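Local structure of putative cytoplasmic protein (Salmonella typhimurium LT2, 2Q02) at residues 123-126 with 127-130; 111-115 with 116-120; 146-150 with 151-155; 46-50 with 51-55; 92-96 with 97-101. The protein is of unknown function but has a xylose isomerase-like TIM-barrel fold, binds zinc, and may act as an isomerase. One frame throughout, in Å; residues are numbered along the deposited sequence.

All five contacts are local ones on the outer layer of an eight-stranded parallel beta/alpha barrel, and along the chain they run in the order 4, 5, 2, 1, 3. Contact 4 starts helix 53-62 and contact 5 ends helix 81-97; their centres lie about 11 Å apart, and they touch where Tyr53 reaches Asp93. Contacts 2 and 1 share helix 115-130, the first at its N-terminal end and the second further on, with centres about 16 Å apart. Contact 3 opens helix 151-161 and meets contact 2 where Trp153 packs on Pro115. Together they show how helix starts, a helix end and packing along a helix are made in the outer layer of a barrel.

Contact 1 of 5, residues 123-126 with 127-130; sequences KRLS and DLFA. With ZN (zinc ion), chain F.
Leu125 and Phe129, one helical turn apart, have similar first torsions (chi1 -72° and -85°), each setting CG opposite the carbonyl carbon and beside the backbone N, and their side chains therefore lie side by side and point the same way. The touch is made by one leucine branch and one ring atom, Leu125 CD2 to Phe129 CE1 at 4.0 Å. The same two residues are linked by the backbone bond from Phe129 N to Leu125 O, 2.9 Å long. The bonds from Asp127 N to Lys123 O (3.2 Å) and from Ala130 N to Ser126 O (3.1 Å) continue the same alpha-helical pattern. This apolar side of helix 115-130 faces the barrel: both side chains pack on Leu104 of strand 101-104, and the Phe129 ring also meets that of Phe165. Helix 115-130 is the connecting helix of the beta-alpha-beta unit formed with strands 101-104 and 135-138. Ser126 OG bonds back to Ile122 O and also to Ser163 OG. Asp127 behaves quite differently, for its OD2 binds a zinc ion at 2.1 Å while OD1 stays 3.2 Å from the metal, a one-oxygen mode of binding. This ion is distinct from the one held by Glu139, Asp170, His197 and Glu245. One helix thus carries two chemistries, hydrocarbon packed against the barrel and a carboxylate whose negative charge is probably offset in part by the metal.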
# COMPACT_ATOMS: atom_id res chain seq x y z
N LYS A 123 14.74 7.85 -11.14
CA LYS A 123 16.12 7.42 -11.47
C LYS A 123 17.02 7.44 -10.24
O LYS A 123 17.70 6.46 -9.96
CB LYS A 123 16.76 8.31 -12.56
CG LYS A 123 16.26 8.05 -14.00
CD LYS A 123 16.90 9.03 -15.00
CE LYS A 123 16.57 8.68 -16.48
NZ LYS A 123 16.63 9.86 -17.43
N ARG A 124 17.03 8.57 -9.54
CA ARG A 124 17.86 8.75 -8.35
C ARG A 124 17.49 7.77 -7.23
O ARG A 124 18.35 7.19 -6.57
CB ARG A 124 17.72 10.18 -7.80
CG ARG A 124 18.55 10.40 -6.52
CD ARG A 124 18.72 11.86 -6.14
NE ARG A 124 19.71 11.98 -5.06
CZ ARG A 124 19.84 13.04 -4.26
NH1 ARG A 124 19.03 14.10 -4.37
NH2 ARG A 124 20.78 13.03 -3.31
N LEU A 125 16.19 7.61 -7.00
CA LEU A 125 15.72 6.69 -5.99
C LEU A 125 15.96 5.24 -6.39
O LEU A 125 16.15 4.42 -5.52
CB LEU A 125 14.22 6.89 -5.69
CG LEU A 125 13.85 8.16 -4.91
CD1 LEU A 125 12.37 8.47 -5.05
CD2 LEU A 125 14.23 8.06 -3.46
N SER A 126 15.94 4.92 -7.68
CA SER A 126 16.21 3.54 -8.11
C SER A 126 17.65 3.15 -7.77
O SER A 126 17.92 2.10 -7.17
CB SER A 126 15.89 3.35 -9.59
OG SER A 126 14.48 3.40 -9.75
N ASP A 127 18.58 4.04 -8.12
CA ASP A 127 19.99 3.89 -7.75
C ASP A 127 20.19 3.76 -6.23
O ASP A 127 20.92 2.90 -5.76
CB ASP A 127 20.79 5.08 -8.26
CG ASP A 127 20.89 5.10 -9.75
OD1 ASP A 127 20.44 4.09 -10.34
OD2 ASP A 127 21.40 6.10 -10.32
N LEU A 128 19.53 4.63 -5.48
CA LEU A 128 19.65 4.62 -4.02
C LEU A 128 19.09 3.35 -3.36
O LEU A 128 19.71 2.78 -2.45
CB LEU A 128 18.92 5.85 -3.44
CG LEU A 128 19.02 6.01 -1.91
CD1 LEU A 128 20.47 6.29 -1.49
CD2 LEU A 128 18.09 7.06 -1.39
N PHE A 129 17.91 2.92 -3.82
CA PHE A 129 17.27 1.69 -3.33
C PHE A 129 18.13 0.45 -3.60
O PHE A 129 18.19 -0.45 -2.77
CB PHE A 129 15.89 1.50 -3.99
CG PHE A 129 14.74 2.24 -3.30
CD1 PHE A 129 14.84 3.58 -2.97
CD2 PHE A 129 13.54 1.58 -3.05
CE1 PHE A 129 13.80 4.24 -2.37
CE2 PHE A 129 12.48 2.24 -2.46
CZ PHE A 129 12.60 3.55 -2.11
N ALA A 130 18.78 0.40 -4.76
CA ALA A 130 19.65 -0.72 -5.15
C ALA A 130 20.76 -0.93 -4.14
O ALA A 130 21.26 -2.06 -3.91
CB ALA A 130 20.27 -0.45 -6.51
ZN ZN F . 21.13 6.43 -12.35

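Contact 2 of 5, residues 111-115 with 116-120; sequences TIVPP and EVTVE
Val113 and Val117 meet where a loop of the TIM barrel becomes helix 115-130, with Pro114 as the N-cap residue and Pro115 opening the first turn. Proline suits the place of Pro115, since it has no backbone N-H to offer and the N-H groups of a first turn have no carbonyl one turn earlier in the helix. The close-packed side is formed by Val113 with the buried Thr118 and Val119. Val113 CG1, set opposite the backbone N (chi1 174°), lies 3.5 Å from Thr118 OG1, the two side chains crossing at about a right angle. That hydroxyl is hydrogen-bonded to Asn77 OD1, while Val113 also rests on Leu107 and Ser147, and Thr118 and Val119 both touch Leu157 of helix 151-161. Val117 belongs to both sides: its CG1 meets Val113 CG1 at 3.9 Å, whereas its CG2 lies 3.8 Å from Pro114 CD. The outer part of Val117 and the exposed Glu116 make up the open side. Glu116 bends at its second torsion (chi2 94°) and turns its carboxylate back over the start of the helix, where OE1 comes 3.4 Å from Pro114 CB. Two backbone bonds tie the turn together. One runs from Val119 N to Pro115 O at 2.9 Å; the other, from Thr118 N to Pro114 O, measures 3.1 Å, with the donor in the carbonyl plane and an N-H...O angle of 165°.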
# COMPACT_ATOMS: atom_id res chain seq x y z
N THR A 111 0.21 21.34 -6.05
CA THR A 111 1.28 21.91 -6.84
C THR A 111 1.71 20.92 -7.91
O THR A 111 1.76 19.72 -7.69
CB THR A 111 2.44 22.31 -5.95
OG1 THR A 111 2.11 23.55 -5.33
CG2 THR A 111 3.69 22.51 -6.74
N ILE A 112 2.00 21.45 -9.09
CA ILE A 112 2.43 20.64 -10.22
C ILE A 112 3.84 20.16 -9.98
O ILE A 112 4.70 20.94 -9.64
CB ILE A 112 2.49 21.46 -11.54
CG1 ILE A 112 1.08 21.85 -12.00
CG2 ILE A 112 3.26 20.69 -12.65
CD1 ILE A 112 1.06 22.94 -13.06
N VAL A 113 4.08 18.87 -10.19
CA VAL A 113 5.42 18.36 -10.32
C VAL A 113 5.59 17.90 -11.77
O VAL A 113 4.88 17.00 -12.19
CB VAL A 113 5.70 17.19 -9.34
CG1 VAL A 113 7.09 16.58 -9.59
CG2 VAL A 113 5.62 17.66 -7.90
N PRO A 114 6.52 18.51 -12.53
CA PRO A 114 6.60 18.13 -13.94
C PRO A 114 7.00 16.67 -14.08
O PRO A 114 7.76 16.17 -13.23
CB PRO A 114 7.71 19.03 -14.50
CG PRO A 114 7.95 20.04 -13.48
CD PRO A 114 7.56 19.48 -12.16
N PRO A 115 6.49 15.99 -15.14
CA PRO A 115 6.92 14.61 -15.39
C PRO A 115 8.45 14.43 -15.47
O PRO A 115 8.95 13.40 -15.03
CB PRO A 115 6.22 14.24 -16.72
CG PRO A 115 5.73 15.50 -17.29
CD PRO A 115 5.49 16.42 -16.13
N GLU A 116 9.17 15.42 -15.99
CA GLU A 116 10.66 15.35 -16.07
C GLU A 116 11.28 15.25 -14.69
O GLU A 116 12.23 14.48 -14.49
CB GLU A 116 11.28 16.58 -16.75
CG GLU A 116 10.84 16.82 -18.20
CD GLU A 116 9.66 17.79 -18.33
OE1 GLU A 116 8.78 17.76 -17.45
OE2 GLU A 116 9.63 18.58 -19.31
N VAL A 117 10.74 16.02 -13.75
CA VAL A 117 11.22 16.00 -12.37
C VAL A 117 10.86 14.66 -11.68
O VAL A 117 11.68 14.11 -10.96
CB VAL A 117 10.67 17.20 -11.56
CG1 VAL A 117 10.94 17.06 -10.08
CG2 VAL A 117 11.27 18.49 -12.09
N THR A 118 9.65 14.15 -11.89
CA THR A 118 9.28 12.83 -11.36
C THR A 118 10.21 11.73 -11.90
O THR A 118 10.65 10.87 -11.15
CB THR A 118 7.76 12.46 -11.61
OG1 THR A 118 6.91 13.32 -10.86
CG2 THR A 118 7.42 11.04 -11.18
N VAL A 119 10.46 11.74 -13.20
CA VAL A 119 11.35 10.76 -13.81
C VAL A 119 12.76 10.83 -13.19
O VAL A 119 13.33 9.79 -12.81
CB VAL A 119 11.41 10.96 -15.33
CG1 VAL A 119 12.57 10.21 -15.94
CG2 VAL A 119 10.12 10.47 -15.96
N GLU A 120 13.32 12.04 -13.10
CA GLU A 120 14.58 12.23 -12.40
C GLU A 120 14.55 11.67 -10.98
O GLU A 120 15.51 11.05 -10.52
CB GLU A 120 15.03 13.70 -12.34
CG GLU A 120 16.55 13.83 -12.08
CD GLU A 120 17.41 13.13 -13.17
OE1 GLU A 120 16.94 13.06 -14.35
OE2 GLU A 120 18.53 12.65 -12.86

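Contact 3 of 5, residues 146-150 with 151-155; sequences SSLRS and AVWAQ
The indole of Trp153 meets Leu148 through its five-membered ring: Leu148 CD1 approaches Trp153 CD1 obliquely at 3.8 Å. On the far, six-membered part of the indole, CZ2 packs against CB of Pro115, a residue at the start of the preceding helix. Trp153 is nonetheless exposed overall, its side chain leaving the helix with CG opposite the backbone N (chi1 180°), which carries the ring outward. The same Leu148 methyl also reaches Ala154 CB at 4.0 Å, so that one leucine branch touches two successive residues of the first helical turn. Ala154 in turn packs on Val167 of strand 166-170, joining this small apolar cluster to the barrel wall.

Polar bonds fix the helix start. Ser150 is the N-cap of helix 151-161, and its OG accepts from Trp153 N at 3.1 Å with an N-H...O angle of 171°, nearly straight. Its carbonyl takes the next N-H, Ala154 N to Ser150 O at 3.0 Å. Just upstream, Ser146 OG accepts from Leu148 N at 3.1 Å, forming an ST turn, and OG also bonds Leu141 O. Beyond the turn, Arg149 NH2 is hydrogen-bonded to Gly142 O.

The serine at the cap contributes both its hydroxyl and its carbonyl to consecutive N-H groups of the helix. Ser150 OG thus satisfies Trp153 N, which has no carbonyl of a preceding helical turn to use.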
# COMPACT_ATOMS: atom_id res chain seq x y z
N SER A 146 -3.25 15.78 -6.08
CA SER A 146 -2.11 14.88 -6.25
C SER A 146 -1.34 15.19 -7.52
O SER A 146 -1.93 15.45 -8.57
CB SER A 146 -2.57 13.43 -6.30
OG SER A 146 -1.54 12.58 -6.78
N SER A 147 -0.02 15.17 -7.41
CA SER A 147 0.85 15.41 -8.56
C SER A 147 0.99 14.19 -9.47
O SER A 147 1.56 14.29 -10.53
CB SER A 147 2.25 15.85 -8.09
OG SER A 147 2.94 14.78 -7.45
N LEU A 148 0.49 13.04 -9.03
CA LEU A 148 0.62 11.80 -9.79
C LEU A 148 -0.57 10.88 -9.43
O LEU A 148 -0.56 10.20 -8.40
CB LEU A 148 1.98 11.13 -9.49
CG LEU A 148 2.28 9.76 -10.14
CD1 LEU A 148 2.27 9.84 -11.69
CD2 LEU A 148 3.60 9.17 -9.67
N ARG A 149 -1.58 10.88 -10.29
CA ARG A 149 -2.87 10.23 -10.02
C ARG A 149 -3.14 8.97 -10.83
O ARG A 149 -3.90 8.10 -10.41
CB ARG A 149 -3.97 11.24 -10.34
CG ARG A 149 -3.73 12.58 -9.73
CD ARG A 149 -4.80 13.54 -10.16
NE ARG A 149 -6.12 13.09 -9.73
CZ ARG A 149 -7.25 13.37 -10.36
NH1 ARG A 149 -7.25 14.10 -11.47
NH2 ARG A 149 -8.40 12.92 -9.86
N SER A 150 -2.53 8.89 -12.02
CA SER A 150 -2.74 7.78 -12.94
C SER A 150 -1.68 6.71 -12.74
O SER A 150 -0.46 6.99 -12.80
CB SER A 150 -2.72 8.24 -14.39
OG SER A 150 -2.71 7.13 -15.28
N ALA A 151 -2.14 5.49 -12.52
CA ALA A 151 -1.28 4.32 -12.49
C ALA A 151 -0.64 4.06 -13.86
O ALA A 151 0.54 3.68 -13.94
CB ALA A 151 -2.04 3.09 -12.00
N VAL A 152 -1.41 4.28 -14.93
CA VAL A 152 -0.93 4.11 -16.30
C VAL A 152 0.26 5.04 -16.58
O VAL A 152 1.30 4.61 -17.08
CB VAL A 152 -2.07 4.39 -17.32
CG1 VAL A 152 -1.51 4.67 -18.73
CG2 VAL A 152 -3.06 3.25 -17.34
N TRP A 153 0.09 6.32 -16.25
CA TRP A 153 1.10 7.35 -16.46
C TRP A 153 2.31 7.09 -15.55
O TRP A 153 3.45 7.27 -15.97
CB TRP A 153 0.47 8.73 -16.19
CG TRP A 153 1.35 9.91 -16.35
CD1 TRP A 153 1.69 10.79 -15.37
CD2 TRP A 153 1.97 10.39 -17.56
NE1 TRP A 153 2.50 11.78 -15.88
CE2 TRP A 153 2.68 11.56 -17.22
CE3 TRP A 153 1.99 9.94 -18.89
CZ2 TRP A 153 3.41 12.30 -18.17
CZ3 TRP A 153 2.73 10.69 -19.85
CH2 TRP A 153 3.42 11.85 -19.47
N ALA A 154 2.05 6.64 -14.32
CA ALA A 154 3.12 6.24 -13.41
C ALA A 154 3.98 5.11 -14.00
O ALA A 154 5.20 5.13 -13.88
CB ALA A 154 2.55 5.83 -12.05
N GLN A 155 3.34 4.13 -14.62
CA GLN A 155 4.06 3.03 -15.26
C GLN A 155 4.92 3.54 -16.43
O GLN A 155 6.03 3.07 -16.66
CB GLN A 155 3.09 1.94 -15.76
CG GLN A 155 2.45 1.15 -14.65
CD GLN A 155 1.55 0.01 -15.15
OE1 GLN A 155 0.94 0.08 -16.23
NE2 GLN A 155 1.48 -1.06 -14.36

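Contact 4 of 5, residues 46-50 with 51-55; sequences SVTDD and LNYNQ
Thr48 and Leu51 are joined by two hydrogen bonds running in opposite senses. Leu51 N donates to Thr48 O at 2.8 Å, closing a type II' turn, and Thr48 OG1 donates to Leu51 O at the same length, 2.8 Å. The hydroxyl can return to that carbonyl because OG1 stands between the backbone N and the carbonyl carbon (chi1 58°). Upstream, Ser46 OG works twice: it accepts from Thr48 N at 3.2 Å, an ST turn, and donates to Asp49 O at 2.7 Å, on a lone pair in the carbonyl plane. Downstream, Asn52 and Gln55 form a capping box, each side-chain oxygen taking the other's backbone N-H. The bond from Gln55 N to Asn52 OD1 is 2.8 Å, that from Asn52 N to Gln55 OE1 2.9 Å.

Apolar contact is lighter. The Thr48 methyl CG2 meets the edge of the Tyr53 ring, near its plane, 4.1 Å from CD1.

Among charged groups, Asp49 OD1 is hydrogen-bonded to Ser44 OG, and OD2 forms a salt bridge with Arg13 NH2. These turns lie in the loop that leads from strand 35-39 into helix 53-62, with Leu51 folded onto Val56 and Leu59 of that helix and Thr48 and Val47 resting against helix 81-97.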
# COMPACT_ATOMS: atom_id res chain seq x y z
N SER A 46 7.37 5.38 14.73
CA SER A 46 8.54 4.56 14.42
C SER A 46 8.08 3.28 13.74
O SER A 46 7.09 2.68 14.14
CB SER A 46 9.31 4.23 15.70
OG SER A 46 10.16 3.10 15.53
N VAL A 47 8.81 2.87 12.71
CA VAL A 47 8.50 1.62 12.00
C VAL A 47 8.50 0.40 12.94
O VAL A 47 7.69 -0.53 12.76
CB VAL A 47 9.49 1.37 10.81
CG1 VAL A 47 9.40 -0.05 10.25
CG2 VAL A 47 9.25 2.37 9.70
N THR A 48 9.38 0.42 13.94
CA THR A 48 9.57 -0.69 14.87
C THR A 48 9.09 -0.35 16.29
O THR A 48 9.42 -1.07 17.24
CB THR A 48 11.05 -1.10 14.94
OG1 THR A 48 11.82 0.03 15.34
CG2 THR A 48 11.57 -1.54 13.60
N ASP A 49 8.29 0.71 16.43
CA ASP A 49 7.96 1.32 17.74
C ASP A 49 9.25 1.51 18.56
O ASP A 49 10.21 2.10 18.07
CB ASP A 49 6.94 0.48 18.51
CG ASP A 49 5.67 0.27 17.76
OD1 ASP A 49 5.36 1.11 16.88
OD2 ASP A 49 4.99 -0.74 18.06
N ASP A 50 9.26 1.00 19.79
CA ASP A 50 10.44 1.01 20.63
C ASP A 50 11.32 -0.25 20.48
O ASP A 50 12.28 -0.41 21.23
CB ASP A 50 10.04 1.21 22.10
CG ASP A 50 9.07 0.11 22.62
OD1 ASP A 50 8.49 -0.65 21.79
OD2 ASP A 50 8.89 0.03 23.86
N LEU A 51 11.02 -1.14 19.53
CA LEU A 51 11.86 -2.34 19.32
C LEU A 51 13.04 -2.03 18.40
O LEU A 51 13.00 -1.08 17.61
CB LEU A 51 11.07 -3.51 18.72
CG LEU A 51 9.92 -4.07 19.56
CD1 LEU A 51 9.16 -5.15 18.80
CD2 LEU A 51 10.40 -4.61 20.90
N ASN A 52 14.09 -2.84 18.50
CA ASN A 52 15.19 -2.76 17.54
C ASN A 52 14.94 -3.69 16.36
O ASN A 52 13.96 -4.43 16.35
CB ASN A 52 16.56 -3.01 18.19
CG ASN A 52 16.81 -4.48 18.56
OD1 ASN A 52 16.21 -5.39 18.00
ND2 ASN A 52 17.72 -4.68 19.49
N TYR A 53 15.81 -3.65 15.36
CA TYR A 53 15.58 -4.40 14.12
C TYR A 53 15.55 -5.92 14.31
O TYR A 53 14.71 -6.62 13.73
CB TYR A 53 16.67 -4.08 13.08
CG TYR A 53 16.64 -2.68 12.51
CD1 TYR A 53 15.44 -1.99 12.34
CD2 TYR A 53 17.83 -2.07 12.11
CE1 TYR A 53 15.43 -0.70 11.82
CE2 TYR A 53 17.82 -0.80 11.57
CZ TYR A 53 16.62 -0.12 11.43
OH TYR A 53 16.62 1.15 10.89
N ASN A 54 16.50 -6.41 15.09
CA ASN A 54 16.61 -7.82 15.43
C ASN A 54 15.37 -8.37 16.13
O ASN A 54 14.90 -9.48 15.83
CB ASN A 54 17.81 -8.00 16.37
CG ASN A 54 18.59 -9.25 16.08
OD1 ASN A 54 18.62 -10.18 16.89
ND2 ASN A 54 19.24 -9.27 14.92
N GLN A 55 14.83 -7.60 17.06
CA GLN A 55 13.62 -7.98 17.76
C GLN A 55 12.49 -8.17 16.75
O GLN A 55 11.78 -9.18 16.80
CB GLN A 55 13.28 -6.94 18.84
CG GLN A 55 14.24 -6.96 20.04
CD GLN A 55 14.00 -5.81 21.02
OE1 GLN A 55 14.27 -4.64 20.73
NE2 GLN A 55 13.51 -6.15 22.19

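Contact 5 of 5, residues 92-96 with 97-101; sequences RDAQG and VGARA
The carbonyl oxygen of Ala94 is gripped by two N-H groups from the end of helix 81-97 and beyond. Ala99 N gives the shorter bond, 2.7 Å to Ala94 O, although its N-H...O angle of 140° is well bent. Gly98 N lies 3.0 Å from the same Ala94 O and makes only a weak bond; a second weak one, 3.4 Å long, links Gly98 N to Gln95 O. One turn of regular helix precedes them, with Val97 N donating to Asp93 O at 3.0 Å.

The bond from Ala99 N to Ala94 O and the weak one from Gly98 N to Gln95 O are the pair that defines a Schellman motif. Gly98 is its C-prime residue, with a positive phi (87°) that glycine, lacking a CB, adopts without crowding the carbonyl oxygen of Val97. The reversal lays Ala99 back beside Ala94, methyl to methyl, CB to CB at 3.9 Å, and both alanines pack on Ile70 of strand 66-73. Val97 CG2, between the backbone N and the carbonyl carbon (chi1 -57° for CG1), sits 3.3 Å from Asp93 O. The Val97 side chain packs on Ile67, Val56 and Thr48. From here the chain passes through Arg100, whose backbone bonds to Gln135, into strand 101-104, where Ala101 is backbone hydrogen-bonded to Ile70.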
# COMPACT_ATOMS: atom_id res chain seq x y z
N ARG A 92 17.06 1.97 5.65
CA ARG A 92 17.65 1.23 6.78
C ARG A 92 16.62 0.40 7.52
O ARG A 92 16.90 -0.75 7.91
CB ARG A 92 18.28 2.16 7.83
CG ARG A 92 19.57 2.79 7.45
CD ARG A 92 20.04 3.78 8.52
NE ARG A 92 20.32 5.07 7.89
CZ ARG A 92 19.85 6.25 8.28
NH1 ARG A 92 19.08 6.37 9.36
NH2 ARG A 92 20.17 7.34 7.60
N ASP A 93 15.46 1.01 7.77
CA ASP A 93 14.35 0.36 8.48
C ASP A 93 13.88 -0.89 7.75
O ASP A 93 13.63 -1.93 8.36
CB ASP A 93 13.17 1.33 8.64
CG ASP A 93 13.39 2.35 9.74
OD1 ASP A 93 14.31 2.14 10.58
OD2 ASP A 93 12.64 3.35 9.77
N ALA A 94 13.76 -0.76 6.43
CA ALA A 94 13.31 -1.86 5.56
C ALA A 94 14.35 -2.97 5.53
O ALA A 94 14.02 -4.15 5.72
CB ALA A 94 12.99 -1.34 4.14
N GLN A 95 15.61 -2.59 5.33
CA GLN A 95 16.70 -3.54 5.34
C GLN A 95 16.79 -4.25 6.70
O GLN A 95 16.92 -5.48 6.76
CB GLN A 95 18.00 -2.81 5.00
CG GLN A 95 19.20 -3.70 4.83
CD GLN A 95 20.41 -2.89 4.52
OE1 GLN A 95 20.70 -1.88 5.19
NE2 GLN A 95 21.12 -3.28 3.48
N GLY A 96 16.67 -3.49 7.79
CA GLY A 96 16.79 -4.03 9.14
C GLY A 96 15.70 -4.99 9.57
O GLY A 96 15.98 -5.98 10.25
N VAL A 97 14.45 -4.71 9.21
CA VAL A 97 13.33 -5.63 9.57
C VAL A 97 13.18 -6.77 8.56
O VAL A 97 12.46 -7.71 8.82
CB VAL A 97 11.96 -4.91 9.74
CG1 VAL A 97 12.07 -3.81 10.79
CG2 VAL A 97 11.43 -4.38 8.40
N GLY A 98 13.85 -6.66 7.42
CA GLY A 98 13.72 -7.66 6.36
C GLY A 98 12.56 -7.38 5.41
O GLY A 98 12.03 -8.31 4.78
N ALA A 99 12.17 -6.11 5.29
CA ALA A 99 11.11 -5.72 4.37
C ALA A 99 11.61 -5.76 2.92
O ALA A 99 12.72 -5.32 2.59
CB ALA A 99 10.59 -4.35 4.70
N ARG A 100 10.76 -6.30 2.06
CA ARG A 100 11.08 -6.50 0.65
C ARG A 100 11.06 -5.17 -0.12
O ARG A 100 11.88 -4.93 -1.00
CB ARG A 100 10.00 -7.42 0.06
CG ARG A 100 10.21 -7.82 -1.39
CD ARG A 100 9.38 -9.08 -1.73
NE ARG A 100 8.12 -8.78 -2.43
CZ ARG A 100 7.07 -9.60 -2.50
NH1 ARG A 100 7.07 -10.78 -1.90
NH2 ARG A 100 6.01 -9.22 -3.18
N ALA A 101 10.10 -4.32 0.21
CA ALA A 101 9.84 -3.13 -0.57
C ALA A 101 9.59 -1.92 0.35
O ALA A 101 9.21 -2.07 1.54
CB ALA A 101 8.62 -3.37 -1.48